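Local atomic coordinates of AopB (Aeromonas hydrophila, PDB entry 3WXX), a protein that binds the chaperone AcrH and probably inserts into the host membrane as part of the type III secretion translocon. Residues Ala37-Leu42 with Ala191-Ala196; Ser129-Ala134 with Met148-Gly153; Gly153-Ala158 with Pro181-Ala186. All coordinates share one frame; numbering follows the deposited sequence.

Interaction 1: residues Ala37-Leu42 with Ala191-Ala196; sequences ANAAKL and AIVSIA
The backbones of two helical segments, 37-42 and 191-196, come close at A39 and S194, whose CA atoms lie 5.2 Å apart. This is a helix-helix crossing at small residues: helix 24-42, in the N-terminal part of the construct, meets helix 179-198, whose residues here belong to a predicted transmembrane span. With just a methyl group on one side and a short hydroxymethyl on the other, the two main chains can approach this closely. A39 points at the partner helix and its methyl sits between two neighbours in sequence, V193 and S194. V193 sets CG1 anti to its backbone N (chi1 174°), and that branch reaches across to lie against both the CA and the CB of A39; V193 also packs on L43, just past the end of helix 24-42. The hydroxyl of S194 finds its polar partner inside its own helix, in a hydrogen bond with the carbonyl oxygen of V190, one turn back, so this buried group is satisfied without help from helix 24-42. Towards A39 it offers a plain van der Waals contact, S194 OG lying 3.7 Å from A39 CB.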
loop_
_atom_site.group_PDB
_atom_site.type_symbol
_atom_site.label_atom_id
_atom_site.label_comp_id
_atom_site.label_asym_id
_atom_site.label_seq_id
_atom_site.Cartn_x
_atom_site.Cartn_y
_atom_site.Cartn_z
ATOM N N ALA B 37 15.805 -2.727 6.644
ATOM C CA ALA B 37 17.193 -3.174 6.613
ATOM C C ALA B 37 17.532 -3.821 7.956
ATOM O O ALA B 37 18.010 -4.962 7.989
ATOM C CB ALA B 37 18.118 -2.007 6.330
ATOM N N ASN B 38 17.274 -3.088 9.047
ATOM C CA ASN B 38 17.407 -3.645 10.399
ATOM C C ASN B 38 16.527 -4.867 10.625
ATOM O O ASN B 38 16.846 -5.712 11.441
ATOM C CB ASN B 38 17.049 -2.596 11.462
ATOM C CG ASN B 38 18.063 -1.463 11.553
ATOM O OD1 ASN B 38 19.216 -1.613 11.147
ATOM N ND2 ASN B 38 17.641 -0.328 12.103
ATOM N N ALA B 39 15.382 -4.911 9.955
ATOM C CA ALA B 39 14.457 -6.019 10.092
ATOM C C ALA B 39 15.058 -7.295 9.533
ATOM O O ALA B 39 15.016 -8.333 10.182
ATOM C CB ALA B 39 13.144 -5.701 9.386
ATOM N N ALA B 40 15.594 -7.215 8.316
ATOM C CA ALA B 40 16.224 -8.368 7.637
ATOM C C ALA B 40 17.438 -8.884 8.420
ATOM O O ALA B 40 17.602 -10.090 8.637
ATOM C CB ALA B 40 16.639 -7.965 6.234
ATOM N N LYS B 41 18.284 -7.937 8.828
ATOM C CA LYS B 41 19.392 -8.174 9.743
ATOM C C LYS B 41 18.932 -9.038 10.932
ATOM O O LYS B 41 19.313 -10.196 11.026
ATOM C CB LYS B 41 19.964 -6.819 10.186
ATOM C CG LYS B 41 21.126 -6.856 11.163
ATOM C CD LYS B 41 21.642 -5.431 11.391
ATOM C CE LYS B 41 22.075 -5.163 12.810
ATOM N NZ LYS B 41 22.124 -3.699 13.067
ATOM N N LEU B 42 18.078 -8.500 11.799
ATOM C CA LEU B 42 17.540 -9.251 12.957
ATOM C C LEU B 42 16.871 -10.581 12.608
ATOM O O LEU B 42 16.783 -11.452 13.454
ATOM C CB LEU B 42 16.534 -8.397 13.736
ATOM C CG LEU B 42 17.048 -7.468 14.849
ATOM C CD1 LEU B 42 18.223 -6.610 14.429
ATOM C CD2 LEU B 42 15.909 -6.573 15.313
ATOM N N ALA B 191 7.165 -7.116 8.206
ATOM C CA ALA B 191 6.514 -5.815 8.472
ATOM C C ALA B 191 6.380 -5.516 9.965
ATOM O O ALA B 191 6.680 -4.401 10.406
ATOM C CB ALA B 191 5.144 -5.741 7.793
ATOM N N ILE B 192 5.918 -6.512 10.736
ATOM C CA ILE B 192 5.824 -6.367 12.204
ATOM C C ILE B 192 7.154 -5.991 12.830
ATOM O O ILE B 192 7.223 -5.108 13.695
ATOM C CB ILE B 192 5.312 -7.634 12.909
ATOM C CG1 ILE B 192 3.801 -7.724 12.762
ATOM C CG2 ILE B 192 5.560 -7.543 14.389
ATOM C CD1 ILE B 192 3.368 -8.490 11.556
ATOM N N VAL B 193 8.206 -6.671 12.396
ATOM C CA VAL B 193 9.515 -6.383 12.932
ATOM C C VAL B 193 9.852 -4.952 12.546
ATOM O O VAL B 193 10.204 -4.129 13.400
ATOM C CB VAL B 193 10.573 -7.371 12.406
ATOM C CG1 VAL B 193 11.958 -6.968 12.874
ATOM C CG2 VAL B 193 10.262 -8.789 12.867
ATOM N N SER B 194 9.744 -4.664 11.250
ATOM C CA SER B 194 10.044 -3.320 10.742
ATOM C C SER B 194 9.298 -2.271 11.560
ATOM O O SER B 194 9.875 -1.232 11.862
ATOM C CB SER B 194 9.682 -3.193 9.259
ATOM O OG SER B 194 9.704 -4.466 8.612
ATOM N N ILE B 195 8.018 -2.518 11.900
ATOM C CA ILE B 195 7.264 -1.546 12.723
ATOM C C ILE B 195 7.939 -1.434 14.074
ATOM O O ILE B 195 8.210 -0.332 14.543
ATOM C CB ILE B 195 5.775 -1.911 12.950
ATOM C CG1 ILE B 195 4.945 -1.916 11.655
ATOM C CG2 ILE B 195 5.119 -0.926 13.903
ATOM C CD1 ILE B 195 4.737 -0.558 11.024
ATOM N N ALA B 196 8.253 -2.589 14.665
ATOM C CA ALA B 196 8.891 -2.636 15.974
ATOM C C ALA B 196 10.101 -1.749 15.966
ATOM O O ALA B 196 10.242 -0.870 16.811
ATOM C CB ALA B 196 9.291 -4.045 16.333
#

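Interaction 2: residues Ser129-Ala134 with Met148-Gly153; sequences SMVIGA and MMIVGG
No flat side chain belongs to either segment where M130 meets M149 and V131 meets I150; the ring of Y85 on the AcrH chain packs against both V131 and I150. Between the segments themselves everything is aliphatic or selenium. M130 and M149 are both selenomethionines. M130 runs nearly extended through its first two torsions (chi1 153°, chi2 -161°), and its SE atom comes to 4.2 Å from CE of M149, the selenium-methyl ends of the two side chains packing against each other. Beside this pair, V131 CG2 faces CD1 of I150 at 4.5 Å, a looser touch. I150 is stretched out beyond CB (chi2 174°), which carries its end methyl towards the valine. The backbones stay well apart, 9.1 Å between the CA atoms of V131 and M149, and side chains alone bridge the gap. These are the two arms of an antiparallel helical hairpin: both segments lie within residues 126-151, yet eighteen residues along a straight helix would set V131 and M149 much further apart than this, so the chain has to double back between them. Each arm falls in a predicted transmembrane span. Beyond the pair, M130 also packs on V211, A214 and T215 of helix 201-217, while M149 reaches I188 and A191 of helix 179-198. The second arm stops being helical at G152, which takes a positive phi, and the carbonyl oxygen of V151 there accepts a hydrogen bond from NE2 of Q50 on the AcrH chain.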
loop_
_atom_site.group_PDB
_atom_site.type_symbol
_atom_site.label_atom_id
_atom_site.label_comp_id
_atom_site.label_asym_id
_atom_site.label_seq_id
_atom_site.Cartn_x
_atom_site.Cartn_y
_atom_site.Cartn_z
ATOM N N SER B 129 -7.600 -6.018 1.169
ATOM C CA SER B 129 -8.803 -6.312 1.899
ATOM C C SER B 129 -8.577 -6.521 3.398
ATOM O O SER B 129 -9.310 -5.971 4.223
ATOM C CB SER B 129 -9.405 -7.554 1.299
ATOM O OG SER B 129 -10.752 -7.613 1.657
HETATM N N MSE B 130 -7.532 -7.262 3.759
HETATM C CA MSE B 130 -7.168 -7.372 5.148
HETATM C C MSE B 130 -6.743 -6.030 5.689
HETATM O O MSE B 130 -7.055 -5.692 6.853
HETATM C CB MSE B 130 -6.015 -8.315 5.401
HETATM C CG MSE B 130 -5.248 -7.920 6.693
HETATM SE SE MSE B 130 -3.518 -8.788 6.562
HETATM C CE MSE B 130 -3.882 -10.500 5.560
ATOM N N VAL B 131 -5.978 -5.271 4.894
ATOM C CA VAL B 131 -5.525 -3.945 5.332
ATOM C C VAL B 131 -6.730 -3.070 5.717
ATOM O O VAL B 131 -6.683 -2.347 6.700
ATOM C CB VAL B 131 -4.626 -3.263 4.268
ATOM C CG1 VAL B 131 -4.171 -1.905 4.737
ATOM C CG2 VAL B 131 -3.406 -4.127 3.979
ATOM N N ILE B 132 -7.844 -3.185 5.004
ATOM C CA ILE B 132 -9.060 -2.485 5.461
ATOM C C ILE B 132 -9.468 -2.935 6.849
ATOM O O ILE B 132 -9.729 -2.123 7.708
ATOM C CB ILE B 132 -10.241 -2.677 4.501
ATOM C CG1 ILE B 132 -10.094 -1.734 3.319
ATOM C CG2 ILE B 132 -11.553 -2.356 5.194
ATOM C CD1 ILE B 132 -10.872 -2.206 2.116
ATOM N N GLY B 133 -9.501 -4.243 7.049
ATOM C CA GLY B 133 -9.693 -4.826 8.393
ATOM C C GLY B 133 -8.746 -4.298 9.454
ATOM O O GLY B 133 -9.173 -3.867 10.513
ATOM N N ALA B 134 -7.452 -4.272 9.138
ATOM C CA ALA B 134 -6.441 -3.747 10.062
ATOM C C ALA B 134 -6.700 -2.299 10.441
ATOM O O ALA B 134 -6.472 -1.870 11.602
ATOM C CB ALA B 134 -5.052 -3.905 9.470
HETATM N N MSE B 148 3.348 -1.359 4.801
HETATM C CA MSE B 148 4.582 -2.114 4.882
HETATM C C MSE B 148 4.481 -3.411 4.140
HETATM O O MSE B 148 5.305 -3.697 3.295
HETATM C CB MSE B 148 4.946 -2.473 6.318
HETATM C CG MSE B 148 5.288 -1.254 7.187
HETATM SE SE MSE B 148 7.110 -0.726 6.844
HETATM C CE MSE B 148 7.185 0.191 8.559
HETATM N N MSE B 149 3.461 -4.202 4.395
HETATM C CA MSE B 149 3.336 -5.408 3.639
HETATM C C MSE B 149 3.312 -5.210 2.133
HETATM O O MSE B 149 3.900 -6.013 1.367
HETATM C CB MSE B 149 2.034 -6.039 4.000
HETATM C CG MSE B 149 2.148 -6.558 5.404
HETATM SE SE MSE B 149 0.357 -7.141 5.905
HETATM C CE MSE B 149 -0.014 -8.190 4.275
ATOM N N ILE B 150 2.594 -4.166 1.684
ATOM C CA ILE B 150 2.402 -3.953 0.264
ATOM C C ILE B 150 3.646 -3.391 -0.382
ATOM O O ILE B 150 4.021 -3.810 -1.471
ATOM C CB ILE B 150 1.214 -3.049 0.023
ATOM C CG1 ILE B 150 -0.067 -3.860 0.258
ATOM C CG2 ILE B 150 1.262 -2.470 -1.383
ATOM C CD1 ILE B 150 -1.320 -3.024 0.181
ATOM N N VAL B 151 4.316 -2.473 0.307
ATOM C CA VAL B 151 5.609 -2.011 -0.181
ATOM C C VAL B 151 6.613 -3.148 -0.436
ATOM O O VAL B 151 7.355 -3.075 -1.412
ATOM C CB VAL B 151 6.220 -0.938 0.731
ATOM C CG1 VAL B 151 7.707 -0.814 0.506
ATOM C CG2 VAL B 151 5.580 0.388 0.418
ATOM N N GLY B 152 6.644 -4.191 0.398
ATOM C CA GLY B 152 7.481 -5.363 0.098
ATOM C C GLY B 152 8.841 -5.360 0.773
ATOM O O GLY B 152 9.203 -6.314 1.466
ATOM N N GLY B 153 9.598 -4.284 0.599
ATOM C CA GLY B 153 10.822 -4.059 1.386
ATOM C C GLY B 153 11.835 -5.205 1.386
ATOM O O GLY B 153 12.669 -5.317 0.474
#

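Interaction 3: residues Gly153-Ala158 with Pro181-Ala186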
loop_
_atom_site.group_PDB
_atom_site.type_symbol
_atom_site.label_atom_id
_atom_site.label_comp_id
_atom_site.label_asym_id
_atom_site.label_seq_id
_atom_site.Cartn_x
_atom_site.Cartn_y
_atom_site.Cartn_z
ATOM N N GLY B 153 9.598 -4.284 0.599
ATOM C CA GLY B 153 10.822 -4.059 1.386
ATOM C C GLY B 153 11.835 -5.205 1.386
ATOM O O GLY B 153 12.669 -5.317 0.474
ATOM N N ALA B 154 11.787 -6.035 2.429
ATOM C CA ALA B 154 12.795 -7.085 2.630
ATOM C C ALA B 154 12.656 -8.213 1.596
ATOM O O ALA B 154 13.446 -8.302 0.652
ATOM C CB ALA B 154 12.729 -7.623 4.058
ATOM N N VAL B 155 11.625 -9.040 1.742
ATOM C CA VAL B 155 11.414 -10.166 0.841
ATOM C C VAL B 155 10.627 -9.820 -0.435
ATOM O O VAL B 155 10.183 -10.700 -1.160
ATOM C CB VAL B 155 10.733 -11.316 1.595
ATOM C CG1 VAL B 155 9.282 -11.005 1.937
ATOM C CG2 VAL B 155 10.838 -12.619 0.821
ATOM N N GLY B 156 10.484 -8.542 -0.742
ATOM C CA GLY B 156 9.769 -8.143 -1.944
ATOM C C GLY B 156 10.433 -8.625 -3.216
ATOM O O GLY B 156 9.759 -8.973 -4.190
ATOM N N VAL B 157 11.766 -8.636 -3.209
ATOM C CA VAL B 157 12.537 -9.018 -4.408
ATOM C C VAL B 157 12.434 -10.536 -4.674
ATOM O O VAL B 157 12.313 -10.993 -5.813
ATOM C CB VAL B 157 14.024 -8.600 -4.297
ATOM C CG1 VAL B 157 14.729 -8.819 -5.631
ATOM C CG2 VAL B 157 14.162 -7.138 -3.880
ATOM N N ALA B 158 12.477 -11.312 -3.608
ATOM C CA ALA B 158 12.220 -12.740 -3.721
ATOM C C ALA B 158 10.827 -12.955 -4.286
ATOM O O ALA B 158 10.610 -13.780 -5.171
ATOM C CB ALA B 158 12.325 -13.397 -2.347
ATOM N N PRO B 181 0.439 -18.052 0.203
ATOM C CA PRO B 181 0.109 -17.631 1.577
ATOM C C PRO B 181 1.323 -17.510 2.501
ATOM O O PRO B 181 1.331 -16.665 3.397
ATOM C CB PRO B 181 -0.847 -18.722 2.076
ATOM C CG PRO B 181 -1.467 -19.282 0.848
ATOM C CD PRO B 181 -0.514 -19.057 -0.306
ATOM N N ILE B 182 2.347 -18.322 2.290
ATOM C CA ILE B 182 3.456 -18.283 3.231
ATOM C C ILE B 182 4.294 -17.033 2.997
ATOM O O ILE B 182 4.817 -16.446 3.941
ATOM C CB ILE B 182 4.346 -19.535 3.192
ATOM C CG1 ILE B 182 5.193 -19.532 1.927
ATOM C CG2 ILE B 182 3.480 -20.774 3.475
ATOM C CD1 ILE B 182 5.952 -20.808 1.721
HETATM N N MSE B 183 4.409 -16.637 1.736
HETATM C CA MSE B 183 5.137 -15.416 1.373
HETATM C C MSE B 183 4.443 -14.181 1.911
HETATM O O MSE B 183 5.073 -13.155 2.150
HETATM C CB MSE B 183 5.232 -15.320 -0.143
HETATM C CG MSE B 183 6.085 -16.449 -0.712
HETATM SE SE MSE B 183 8.007 -16.045 -0.596
HETATM C CE MSE B 183 8.064 -14.200 -1.216
ATOM N N ILE B 184 3.125 -14.262 2.068
ATOM C CA ILE B 184 2.374 -13.271 2.815
ATOM C C ILE B 184 2.901 -13.260 4.255
ATOM O O ILE B 184 3.470 -12.267 4.699
ATOM C CB ILE B 184 0.855 -13.590 2.773
ATOM C CG1 ILE B 184 0.316 -13.341 1.355
ATOM C CG2 ILE B 184 0.080 -12.762 3.793
ATOM C CD1 ILE B 184 -1.126 -13.772 1.119
ATOM N N ALA B 185 2.683 -14.373 4.972
ATOM C CA ALA B 185 3.138 -14.560 6.359
ATOM C C ALA B 185 4.553 -14.064 6.523
ATOM O O ALA B 185 4.876 -13.390 7.508
ATOM C CB ALA B 185 3.037 -16.026 6.760
ATOM N N ALA B 186 5.404 -14.403 5.575
ATOM C CA ALA B 186 6.770 -13.927 5.623
ATOM C C ALA B 186 6.759 -12.429 5.695
ATOM O O ALA B 186 7.360 -11.841 6.597
ATOM C CB ALA B 186 7.538 -14.371 4.387
#
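M183, a selenomethionine, is the first residue of 181-186 to meet the other segment, and it does so with its far end, against V155 and A158. Its CB does not aim at the partner; the chain leaves CB with CG anti to the carbonyl carbon, then bends at chi2 (-82°) and again at chi3 (-45°), and this curl swings the terminal methyl round. That methyl, CE, settles 3.8 Å from CG2 of V155, the two side chains running aslant to each other, and 4.1 Å from the carbonyl oxygen of the same valine. It also reaches A158, one turn further on, at 4.3 Å from its carbonyl C and 4.5 Å from its CB. One methyl therefore rests against the opening turn of helix 156-161, with V155 in the N-cap position just ahead of that helix. In fold terms, the second arm of the hairpin, predicted to be transmembrane, is interrupted here: helix 126-151 ends, a short glycine-containing link carries the chain round, and helix 156-161 starts alongside helix 179-198, although a single transmembrane span is predicted through this stretch. Further along, A186 points its methyl back at the link. V155 and A186 have the closest CA atoms of the two segments, 7.7 Å apart, and the methyl CB of A186 faces CG1 of V155 at 4.5 Å, a loose approach at the limit of contact. V155 touches E187 on the same helix as well. M183 and A186 both meet a neighbouring molecule in the crystal, on the surface of the chain.

In the fold
Helix 179-198 ties the three sites together. Its segment 181-186 serves interaction 3 and its segment 191-196 serves interaction 1, with centres about 13 Å apart. Interactions 1 and 2 are about 15 Å apart between centres but touch directly, where A191 and I195 pack on M148 and A191 also on M149. Interactions 2 and 3, about 12 Å apart between centres, share G153 and follow one another along the chain; both are nested within the long loop that interaction 1 closes. The hairpin arm, the short helix after it and the N-terminal helix 24-42 thus gather around one predicted transmembrane helix, giving a helical core without strands, seen here with AcrH bound.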